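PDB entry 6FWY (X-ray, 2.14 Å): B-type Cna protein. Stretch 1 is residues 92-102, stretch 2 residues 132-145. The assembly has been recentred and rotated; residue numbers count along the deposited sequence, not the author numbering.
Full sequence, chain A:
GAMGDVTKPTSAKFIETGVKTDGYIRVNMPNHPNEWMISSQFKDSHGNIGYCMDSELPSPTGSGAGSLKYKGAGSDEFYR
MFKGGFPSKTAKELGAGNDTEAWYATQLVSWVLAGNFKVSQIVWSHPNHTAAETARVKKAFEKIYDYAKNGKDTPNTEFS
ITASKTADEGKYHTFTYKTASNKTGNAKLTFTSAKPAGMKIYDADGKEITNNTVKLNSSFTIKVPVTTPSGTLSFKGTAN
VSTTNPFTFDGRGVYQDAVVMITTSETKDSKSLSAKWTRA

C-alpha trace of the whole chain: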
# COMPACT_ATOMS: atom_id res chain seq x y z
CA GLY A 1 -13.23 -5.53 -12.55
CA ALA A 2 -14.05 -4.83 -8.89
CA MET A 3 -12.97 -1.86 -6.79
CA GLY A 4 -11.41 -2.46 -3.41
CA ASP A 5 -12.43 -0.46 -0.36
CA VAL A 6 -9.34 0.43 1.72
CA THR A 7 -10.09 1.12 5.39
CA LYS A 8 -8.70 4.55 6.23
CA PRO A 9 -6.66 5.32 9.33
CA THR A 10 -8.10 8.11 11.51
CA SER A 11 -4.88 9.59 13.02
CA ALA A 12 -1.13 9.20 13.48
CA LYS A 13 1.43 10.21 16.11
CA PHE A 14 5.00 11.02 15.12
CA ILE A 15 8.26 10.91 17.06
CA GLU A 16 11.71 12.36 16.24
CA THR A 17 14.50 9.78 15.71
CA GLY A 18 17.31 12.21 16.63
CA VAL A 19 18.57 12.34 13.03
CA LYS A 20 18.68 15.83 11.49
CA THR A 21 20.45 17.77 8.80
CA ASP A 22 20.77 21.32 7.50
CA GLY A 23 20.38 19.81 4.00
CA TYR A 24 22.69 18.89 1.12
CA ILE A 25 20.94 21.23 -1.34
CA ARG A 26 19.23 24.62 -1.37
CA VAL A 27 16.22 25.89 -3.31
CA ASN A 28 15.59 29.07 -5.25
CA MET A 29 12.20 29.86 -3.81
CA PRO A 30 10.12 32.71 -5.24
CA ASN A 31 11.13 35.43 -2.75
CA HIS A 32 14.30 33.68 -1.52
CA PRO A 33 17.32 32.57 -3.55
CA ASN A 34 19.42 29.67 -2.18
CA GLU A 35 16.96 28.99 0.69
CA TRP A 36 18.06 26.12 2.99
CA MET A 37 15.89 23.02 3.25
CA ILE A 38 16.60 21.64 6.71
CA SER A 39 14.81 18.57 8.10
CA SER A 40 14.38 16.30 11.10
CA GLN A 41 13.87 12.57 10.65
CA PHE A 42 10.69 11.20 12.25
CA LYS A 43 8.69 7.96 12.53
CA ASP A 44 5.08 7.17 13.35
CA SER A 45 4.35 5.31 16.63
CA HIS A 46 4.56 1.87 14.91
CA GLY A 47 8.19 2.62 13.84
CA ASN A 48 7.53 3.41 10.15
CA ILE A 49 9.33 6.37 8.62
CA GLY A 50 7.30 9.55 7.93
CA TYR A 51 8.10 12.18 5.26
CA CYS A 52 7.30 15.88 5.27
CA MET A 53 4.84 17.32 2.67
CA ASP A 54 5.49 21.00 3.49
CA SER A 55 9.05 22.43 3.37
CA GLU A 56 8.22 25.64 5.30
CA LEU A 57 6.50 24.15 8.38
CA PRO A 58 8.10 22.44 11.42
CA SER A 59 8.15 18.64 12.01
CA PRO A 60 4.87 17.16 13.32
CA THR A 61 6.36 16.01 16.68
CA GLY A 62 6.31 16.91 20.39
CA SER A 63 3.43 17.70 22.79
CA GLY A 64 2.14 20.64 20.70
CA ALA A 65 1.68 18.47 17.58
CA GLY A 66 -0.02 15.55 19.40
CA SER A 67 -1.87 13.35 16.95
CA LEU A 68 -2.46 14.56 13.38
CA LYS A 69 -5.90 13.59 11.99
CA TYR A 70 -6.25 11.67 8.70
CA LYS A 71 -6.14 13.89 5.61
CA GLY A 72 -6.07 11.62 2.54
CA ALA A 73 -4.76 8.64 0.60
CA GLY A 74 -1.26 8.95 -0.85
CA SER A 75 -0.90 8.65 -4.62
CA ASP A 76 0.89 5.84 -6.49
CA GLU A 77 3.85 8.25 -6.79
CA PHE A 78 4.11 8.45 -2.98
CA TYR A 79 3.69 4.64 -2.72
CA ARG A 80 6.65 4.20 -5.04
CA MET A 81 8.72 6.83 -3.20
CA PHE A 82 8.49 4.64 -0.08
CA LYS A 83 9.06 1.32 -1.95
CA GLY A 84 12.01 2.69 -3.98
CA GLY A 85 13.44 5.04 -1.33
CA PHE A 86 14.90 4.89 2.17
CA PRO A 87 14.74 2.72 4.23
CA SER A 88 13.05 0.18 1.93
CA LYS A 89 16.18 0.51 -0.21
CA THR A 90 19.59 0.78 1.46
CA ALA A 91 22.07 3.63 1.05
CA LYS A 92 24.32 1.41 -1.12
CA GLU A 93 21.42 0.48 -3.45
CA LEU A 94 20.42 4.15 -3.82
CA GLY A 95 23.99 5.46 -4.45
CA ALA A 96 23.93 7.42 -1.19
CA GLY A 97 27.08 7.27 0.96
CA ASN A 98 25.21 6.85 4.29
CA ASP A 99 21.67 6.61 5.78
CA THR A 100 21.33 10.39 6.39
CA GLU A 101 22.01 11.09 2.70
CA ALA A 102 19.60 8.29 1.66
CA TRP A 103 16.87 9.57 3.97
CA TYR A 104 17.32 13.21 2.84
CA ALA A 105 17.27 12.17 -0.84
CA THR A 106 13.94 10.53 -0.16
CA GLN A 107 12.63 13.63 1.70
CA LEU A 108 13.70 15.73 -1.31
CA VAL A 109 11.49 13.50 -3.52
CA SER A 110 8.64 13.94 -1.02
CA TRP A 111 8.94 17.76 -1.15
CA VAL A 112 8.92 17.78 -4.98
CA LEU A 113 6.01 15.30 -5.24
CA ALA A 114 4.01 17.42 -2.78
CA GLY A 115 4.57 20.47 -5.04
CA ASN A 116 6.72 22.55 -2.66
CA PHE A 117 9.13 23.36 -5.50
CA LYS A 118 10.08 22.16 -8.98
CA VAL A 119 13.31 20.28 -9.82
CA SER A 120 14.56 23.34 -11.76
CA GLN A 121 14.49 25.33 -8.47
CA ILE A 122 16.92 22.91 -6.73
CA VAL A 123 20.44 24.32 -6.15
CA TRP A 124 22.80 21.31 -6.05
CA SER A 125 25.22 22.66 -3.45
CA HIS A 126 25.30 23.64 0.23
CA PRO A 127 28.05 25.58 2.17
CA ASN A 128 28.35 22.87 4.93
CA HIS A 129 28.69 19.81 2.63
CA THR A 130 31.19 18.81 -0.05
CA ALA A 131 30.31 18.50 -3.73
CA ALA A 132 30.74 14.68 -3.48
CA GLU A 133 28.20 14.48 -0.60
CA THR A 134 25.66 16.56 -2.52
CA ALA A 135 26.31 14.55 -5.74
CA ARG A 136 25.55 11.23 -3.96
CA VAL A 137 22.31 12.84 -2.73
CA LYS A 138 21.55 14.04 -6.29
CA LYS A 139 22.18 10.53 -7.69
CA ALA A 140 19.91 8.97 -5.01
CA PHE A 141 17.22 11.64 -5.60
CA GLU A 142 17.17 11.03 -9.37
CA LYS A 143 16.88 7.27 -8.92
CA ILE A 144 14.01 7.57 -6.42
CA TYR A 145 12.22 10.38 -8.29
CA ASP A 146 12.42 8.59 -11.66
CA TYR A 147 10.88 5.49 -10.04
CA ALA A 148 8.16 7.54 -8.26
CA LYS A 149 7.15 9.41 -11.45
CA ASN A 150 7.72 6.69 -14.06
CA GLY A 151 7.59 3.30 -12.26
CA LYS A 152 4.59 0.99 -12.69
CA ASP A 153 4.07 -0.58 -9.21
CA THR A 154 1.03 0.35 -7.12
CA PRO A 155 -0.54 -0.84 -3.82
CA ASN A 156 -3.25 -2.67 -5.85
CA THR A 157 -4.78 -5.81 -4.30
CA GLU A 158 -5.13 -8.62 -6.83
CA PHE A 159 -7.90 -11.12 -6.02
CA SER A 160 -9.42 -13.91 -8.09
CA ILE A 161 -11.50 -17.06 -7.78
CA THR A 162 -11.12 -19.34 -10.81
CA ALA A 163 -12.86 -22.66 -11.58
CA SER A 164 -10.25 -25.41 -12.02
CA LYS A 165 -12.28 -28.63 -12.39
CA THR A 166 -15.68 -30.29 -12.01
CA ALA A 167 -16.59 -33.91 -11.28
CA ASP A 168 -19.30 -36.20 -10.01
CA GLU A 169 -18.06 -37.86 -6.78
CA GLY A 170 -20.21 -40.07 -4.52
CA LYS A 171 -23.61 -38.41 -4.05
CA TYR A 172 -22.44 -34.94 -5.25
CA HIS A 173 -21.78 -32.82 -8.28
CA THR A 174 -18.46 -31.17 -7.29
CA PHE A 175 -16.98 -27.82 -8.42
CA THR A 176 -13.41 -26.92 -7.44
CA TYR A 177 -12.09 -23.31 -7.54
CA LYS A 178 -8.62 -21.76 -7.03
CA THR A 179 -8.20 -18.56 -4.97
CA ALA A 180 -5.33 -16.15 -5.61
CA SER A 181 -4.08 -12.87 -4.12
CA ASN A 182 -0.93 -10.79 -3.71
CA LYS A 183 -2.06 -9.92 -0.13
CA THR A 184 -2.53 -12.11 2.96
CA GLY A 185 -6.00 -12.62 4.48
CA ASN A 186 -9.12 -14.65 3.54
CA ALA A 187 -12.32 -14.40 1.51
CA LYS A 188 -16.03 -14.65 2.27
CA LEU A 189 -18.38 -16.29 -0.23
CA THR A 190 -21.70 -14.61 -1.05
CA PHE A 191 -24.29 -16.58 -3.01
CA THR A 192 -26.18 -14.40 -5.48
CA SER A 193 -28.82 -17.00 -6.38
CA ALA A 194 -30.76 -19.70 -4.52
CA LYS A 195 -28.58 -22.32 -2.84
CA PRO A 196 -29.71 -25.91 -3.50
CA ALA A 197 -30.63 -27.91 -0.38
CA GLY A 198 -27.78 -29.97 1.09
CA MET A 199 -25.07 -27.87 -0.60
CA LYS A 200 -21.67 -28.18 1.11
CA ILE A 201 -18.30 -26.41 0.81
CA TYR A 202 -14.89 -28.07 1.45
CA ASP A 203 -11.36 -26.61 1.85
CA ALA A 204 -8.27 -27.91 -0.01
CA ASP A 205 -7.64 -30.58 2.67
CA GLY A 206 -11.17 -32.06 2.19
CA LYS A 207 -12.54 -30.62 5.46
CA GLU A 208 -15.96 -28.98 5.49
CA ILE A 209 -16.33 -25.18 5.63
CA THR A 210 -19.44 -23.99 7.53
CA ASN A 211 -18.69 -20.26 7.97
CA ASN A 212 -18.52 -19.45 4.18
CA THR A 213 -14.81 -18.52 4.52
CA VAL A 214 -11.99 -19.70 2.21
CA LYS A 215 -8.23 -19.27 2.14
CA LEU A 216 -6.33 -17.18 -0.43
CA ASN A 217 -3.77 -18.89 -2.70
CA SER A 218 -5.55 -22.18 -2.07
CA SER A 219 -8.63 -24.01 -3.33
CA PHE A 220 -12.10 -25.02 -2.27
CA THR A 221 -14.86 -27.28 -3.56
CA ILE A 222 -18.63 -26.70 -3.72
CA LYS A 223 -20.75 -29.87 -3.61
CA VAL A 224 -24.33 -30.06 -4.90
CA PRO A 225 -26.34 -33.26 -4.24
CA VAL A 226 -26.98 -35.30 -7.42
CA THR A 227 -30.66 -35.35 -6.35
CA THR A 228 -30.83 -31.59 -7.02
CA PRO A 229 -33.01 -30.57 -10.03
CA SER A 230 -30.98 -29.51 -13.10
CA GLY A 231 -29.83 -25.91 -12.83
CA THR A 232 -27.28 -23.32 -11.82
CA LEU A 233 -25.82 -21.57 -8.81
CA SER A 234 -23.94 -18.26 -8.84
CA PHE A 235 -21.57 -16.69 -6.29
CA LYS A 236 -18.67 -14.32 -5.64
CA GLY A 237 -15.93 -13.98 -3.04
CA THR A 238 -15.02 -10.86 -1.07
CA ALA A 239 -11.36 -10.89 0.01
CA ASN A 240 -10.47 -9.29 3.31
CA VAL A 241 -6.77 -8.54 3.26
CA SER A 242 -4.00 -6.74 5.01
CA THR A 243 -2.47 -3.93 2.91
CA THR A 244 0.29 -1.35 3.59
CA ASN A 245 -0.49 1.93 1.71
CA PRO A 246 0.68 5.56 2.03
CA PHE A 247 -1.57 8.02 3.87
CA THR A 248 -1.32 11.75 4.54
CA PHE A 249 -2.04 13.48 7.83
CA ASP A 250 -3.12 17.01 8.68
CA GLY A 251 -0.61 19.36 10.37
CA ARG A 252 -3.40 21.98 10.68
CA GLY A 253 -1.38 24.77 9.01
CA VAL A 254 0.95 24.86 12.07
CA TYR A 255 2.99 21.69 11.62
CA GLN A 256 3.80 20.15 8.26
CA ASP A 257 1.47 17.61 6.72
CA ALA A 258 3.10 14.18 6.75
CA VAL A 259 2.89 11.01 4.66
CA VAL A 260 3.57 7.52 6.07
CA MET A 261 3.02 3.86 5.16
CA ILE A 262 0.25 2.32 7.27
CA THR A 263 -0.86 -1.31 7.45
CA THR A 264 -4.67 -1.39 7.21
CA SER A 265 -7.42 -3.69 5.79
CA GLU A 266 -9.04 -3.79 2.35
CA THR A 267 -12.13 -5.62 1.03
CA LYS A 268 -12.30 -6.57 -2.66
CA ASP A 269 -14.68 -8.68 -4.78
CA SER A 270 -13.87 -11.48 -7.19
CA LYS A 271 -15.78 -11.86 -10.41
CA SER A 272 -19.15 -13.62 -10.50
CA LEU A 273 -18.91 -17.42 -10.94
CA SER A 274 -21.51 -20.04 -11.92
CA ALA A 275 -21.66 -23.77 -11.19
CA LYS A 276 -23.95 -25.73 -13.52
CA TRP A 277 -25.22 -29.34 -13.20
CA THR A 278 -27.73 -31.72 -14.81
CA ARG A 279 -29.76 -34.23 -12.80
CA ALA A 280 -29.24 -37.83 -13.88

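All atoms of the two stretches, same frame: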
# COMPACT_ATOMS: atom_id res chain seq x y z
N LYS A 92 23.53 2.00 -0.04
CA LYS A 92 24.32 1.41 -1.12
C LYS A 92 23.52 1.25 -2.43
O LYS A 92 23.99 1.63 -3.50
CB LYS A 92 24.90 0.05 -0.71
CG LYS A 92 25.80 -0.57 -1.77
CD LYS A 92 26.51 -1.83 -1.33
CE LYS A 92 27.17 -2.48 -2.55
NZ LYS A 92 27.92 -3.75 -2.30
N GLU A 93 22.33 0.67 -2.31
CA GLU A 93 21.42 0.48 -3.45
C GLU A 93 20.99 1.78 -4.11
O GLU A 93 20.84 1.83 -5.31
CB GLU A 93 20.18 -0.28 -2.99
CG GLU A 93 20.44 -1.75 -2.68
CD GLU A 93 19.25 -2.45 -2.04
OE1 GLU A 93 18.40 -1.79 -1.41
OE2 GLU A 93 19.15 -3.68 -2.22
N LEU A 94 20.80 2.82 -3.31
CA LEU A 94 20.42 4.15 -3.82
C LEU A 94 21.58 5.02 -4.35
O LEU A 94 21.33 6.03 -5.02
CB LEU A 94 19.65 4.91 -2.75
CG LEU A 94 18.35 4.26 -2.28
CD1 LEU A 94 17.83 4.93 -1.01
CD2 LEU A 94 17.29 4.28 -3.36
N GLY A 95 22.83 4.65 -4.07
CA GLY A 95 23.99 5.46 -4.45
C GLY A 95 24.35 6.51 -3.42
O GLY A 95 25.28 7.27 -3.61
N ALA A 96 23.61 6.55 -2.31
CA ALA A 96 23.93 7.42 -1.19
C ALA A 96 25.10 6.83 -0.42
O ALA A 96 25.28 5.63 -0.39
CB ALA A 96 22.72 7.56 -0.28
N GLY A 97 25.91 7.69 0.18
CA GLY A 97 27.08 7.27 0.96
C GLY A 97 26.79 6.85 2.39
O GLY A 97 27.65 6.25 3.00
N ASN A 98 25.63 7.23 2.93
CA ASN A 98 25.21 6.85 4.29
C ASN A 98 23.68 7.00 4.42
O ASN A 98 23.04 7.53 3.51
CB ASN A 98 25.94 7.69 5.34
CG ASN A 98 25.63 9.18 5.24
OD1 ASN A 98 24.48 9.60 5.33
ND2 ASN A 98 26.65 9.99 5.05
N ASP A 99 23.13 6.57 5.54
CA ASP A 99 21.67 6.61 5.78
C ASP A 99 21.05 8.00 5.88
O ASP A 99 19.86 8.16 5.58
CB ASP A 99 21.30 5.80 7.02
CG ASP A 99 21.52 4.30 6.83
OD1 ASP A 99 21.83 3.87 5.69
OD2 ASP A 99 21.40 3.53 7.81
N THR A 100 21.82 9.00 6.31
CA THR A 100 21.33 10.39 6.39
C THR A 100 21.13 10.94 4.98
O THR A 100 20.11 11.55 4.72
CB THR A 100 22.27 11.32 7.16
OG1 THR A 100 22.48 10.81 8.46
CG2 THR A 100 21.65 12.71 7.30
N GLU A 101 22.11 10.70 4.11
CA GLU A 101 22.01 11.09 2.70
C GLU A 101 20.85 10.37 1.99
O GLU A 101 20.14 10.99 1.21
CB GLU A 101 23.32 10.80 1.95
CG GLU A 101 24.47 11.72 2.31
CD GLU A 101 25.82 11.31 1.75
OE1 GLU A 101 25.87 10.50 0.77
OE2 GLU A 101 26.84 11.80 2.28
N ALA A 102 20.69 9.08 2.27
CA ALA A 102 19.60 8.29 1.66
C ALA A 102 18.24 8.80 2.12
O ALA A 102 17.35 9.02 1.31
CB ALA A 102 19.77 6.80 1.96
N ALA A 132 30.91 16.15 -3.38
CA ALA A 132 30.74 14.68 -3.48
C ALA A 132 29.56 14.20 -2.65
O ALA A 132 28.80 13.33 -3.10
CB ALA A 132 32.02 13.96 -3.08
N GLU A 133 29.38 14.76 -1.44
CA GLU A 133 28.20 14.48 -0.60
C GLU A 133 26.90 14.83 -1.34
O GLU A 133 26.00 14.02 -1.48
CB GLU A 133 28.27 15.24 0.73
CG GLU A 133 29.28 14.69 1.72
CD GLU A 133 29.32 15.49 3.03
OE1 GLU A 133 29.53 16.73 3.01
OE2 GLU A 133 29.17 14.87 4.09
N THR A 134 26.84 16.08 -1.83
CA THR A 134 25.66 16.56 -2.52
C THR A 134 25.39 15.73 -3.78
O THR A 134 24.23 15.41 -4.05
CB THR A 134 25.81 18.08 -2.81
OG1 THR A 134 25.76 18.77 -1.56
CG2 THR A 134 24.72 18.60 -3.76
N ALA A 135 26.44 15.36 -4.52
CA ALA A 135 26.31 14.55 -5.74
C ALA A 135 25.75 13.12 -5.48
O ALA A 135 24.97 12.60 -6.29
CB ALA A 135 27.64 14.48 -6.48
N ARG A 136 26.16 12.50 -4.38
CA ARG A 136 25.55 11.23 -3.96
C ARG A 136 24.05 11.41 -3.68
O ARG A 136 23.23 10.63 -4.12
CB ARG A 136 26.26 10.65 -2.74
CG ARG A 136 27.63 10.07 -3.04
CD ARG A 136 28.16 9.25 -1.89
NE ARG A 136 28.35 10.06 -0.68
CZ ARG A 136 29.48 10.67 -0.32
NH1 ARG A 136 30.58 10.59 -1.07
NH2 ARG A 136 29.52 11.39 0.80
N VAL A 137 23.72 12.49 -2.97
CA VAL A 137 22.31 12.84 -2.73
C VAL A 137 21.54 13.07 -4.04
O VAL A 137 20.42 12.54 -4.21
CB VAL A 137 22.18 14.06 -1.78
CG1 VAL A 137 20.74 14.55 -1.70
CG2 VAL A 137 22.67 13.68 -0.40
N LYS A 138 22.15 13.81 -4.97
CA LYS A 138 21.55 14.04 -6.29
C LYS A 138 21.29 12.72 -7.06
O LYS A 138 20.22 12.54 -7.64
CB LYS A 138 22.46 14.94 -7.12
CG LYS A 138 21.86 15.39 -8.43
CD LYS A 138 22.72 16.42 -9.14
CE LYS A 138 21.95 16.93 -10.34
NZ LYS A 138 22.84 17.59 -11.32
N LYS A 139 22.28 11.85 -7.07
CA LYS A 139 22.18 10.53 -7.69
C LYS A 139 21.04 9.70 -7.06
O LYS A 139 20.19 9.16 -7.78
CB LYS A 139 23.53 9.80 -7.57
CG LYS A 139 23.66 8.55 -8.43
CD LYS A 139 24.86 7.71 -8.03
CE LYS A 139 24.86 6.36 -8.72
NZ LYS A 139 26.01 6.22 -9.65
N ALA A 140 21.00 9.64 -5.74
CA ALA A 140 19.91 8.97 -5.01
C ALA A 140 18.54 9.57 -5.30
O ALA A 140 17.59 8.83 -5.59
CB ALA A 140 20.17 8.97 -3.50
N PHE A 141 18.44 10.90 -5.24
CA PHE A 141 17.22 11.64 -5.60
C PHE A 141 16.69 11.25 -6.98
O PHE A 141 15.52 10.90 -7.13
CB PHE A 141 17.45 13.17 -5.58
CG PHE A 141 16.32 13.96 -6.19
CD1 PHE A 141 15.22 14.29 -5.43
CD2 PHE A 141 16.34 14.33 -7.52
CE1 PHE A 141 14.15 14.98 -5.98
CE2 PHE A 141 15.26 15.00 -8.09
CZ PHE A 141 14.17 15.34 -7.32
N GLU A 142 17.55 11.33 -7.99
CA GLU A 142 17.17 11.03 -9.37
C GLU A 142 16.69 9.60 -9.57
O GLU A 142 15.76 9.35 -10.34
CB GLU A 142 18.32 11.34 -10.33
CG GLU A 142 18.56 12.83 -10.44
CD GLU A 142 19.83 13.20 -11.19
OE1 GLU A 142 20.58 12.31 -11.68
OE2 GLU A 142 20.09 14.41 -11.31
N LYS A 143 17.34 8.66 -8.90
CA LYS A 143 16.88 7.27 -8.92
C LYS A 143 15.47 7.19 -8.34
O LYS A 143 14.57 6.68 -8.98
CB LYS A 143 17.84 6.37 -8.15
CG LYS A 143 17.52 4.88 -8.31
CD LYS A 143 18.62 3.99 -7.77
CE LYS A 143 18.09 2.67 -7.18
NZ LYS A 143 17.94 1.61 -8.20
N ILE A 144 15.29 7.70 -7.13
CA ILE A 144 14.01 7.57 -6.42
C ILE A 144 12.90 8.32 -7.17
O ILE A 144 11.80 7.79 -7.36
CB ILE A 144 14.11 8.04 -4.94
CG1 ILE A 144 15.14 7.20 -4.16
CG2 ILE A 144 12.76 7.94 -4.23
CD1 ILE A 144 15.65 7.91 -2.90
N TYR A 145 13.19 9.54 -7.60
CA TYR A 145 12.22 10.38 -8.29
C TYR A 145 11.77 9.74 -9.61
O TYR A 145 10.58 9.63 -9.88
CB TYR A 145 12.81 11.77 -8.54
CG TYR A 145 11.87 12.78 -9.12
CD1 TYR A 145 10.74 13.15 -8.45
CD2 TYR A 145 12.14 13.38 -10.35
CE1 TYR A 145 9.86 14.10 -8.97
CE2 TYR A 145 11.29 14.35 -10.87
CZ TYR A 145 10.14 14.69 -10.17
OH TYR A 145 9.26 15.62 -10.66
O HOH W 1 26.72 13.13 4.61

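The rule at the polar end of this contact is a buried carboxylate used to the full. Glu101 leaves its helix toward stretch 2 with chi1 m and chi2 t, an extended reach that lays its carboxylate alongside Arg136. The salt bridge is bidentate: Arg136 NE donates to Glu101 OE1 at 2.9 Å and Arg136 NH2 to Glu101 OE2 at 3.1 Å, both nearly linear, so the acid meets the guanidinium at its edge, near its plane. Arg136 attains this pose by turning at chi3 (m) after a t chi2. Glu101 OE1 also accepts from Gly97 N at 2.9 Å, tying the loop to the same acid.

Next to it, Asn98, with chi1 p, caps the helix: its OD1 accepts from Glu101 N at 2.9 Å and, weakly, from Thr100 N at 2.9 Å. Glu133 brings a like charge, its OE2 4.3 Å from Glu101 OE2. A water eases this pairing, donating to Glu101 OE2 (2.7 Å) and Glu133 OE2 (3.0 Å) while accepting from Asn98 ND2 (3.2 Å).

The two glycines permit close packing. Gly95 ends its helix in a Schellman motif at positive phi, where a CB would jam against the preceding carbonyl and also lie 3.0 Å from Lys139 CD. At Gly97 an ideal CB would fall 2.4 Å from Arg136 NE; with no side chain there, Arg136 CD comes within 3.4 Å of Gly97 N.

Farther along, small residues set the spacing. Ala140 CA lies 3.3 Å from Leu94 O, a CA-H...O contact, and its CB is 4.2 Å from Leu94 CB and 4.3 Å from Ala96 CB. Leu94, in the m,t rotamer, carries CD2 to 3.7 Å from Ile144 CG1, whose own m,t conformation brings its end nearer. Lys143 bends at its outer torsions, placing CE 3.4 Å from Glu93 O.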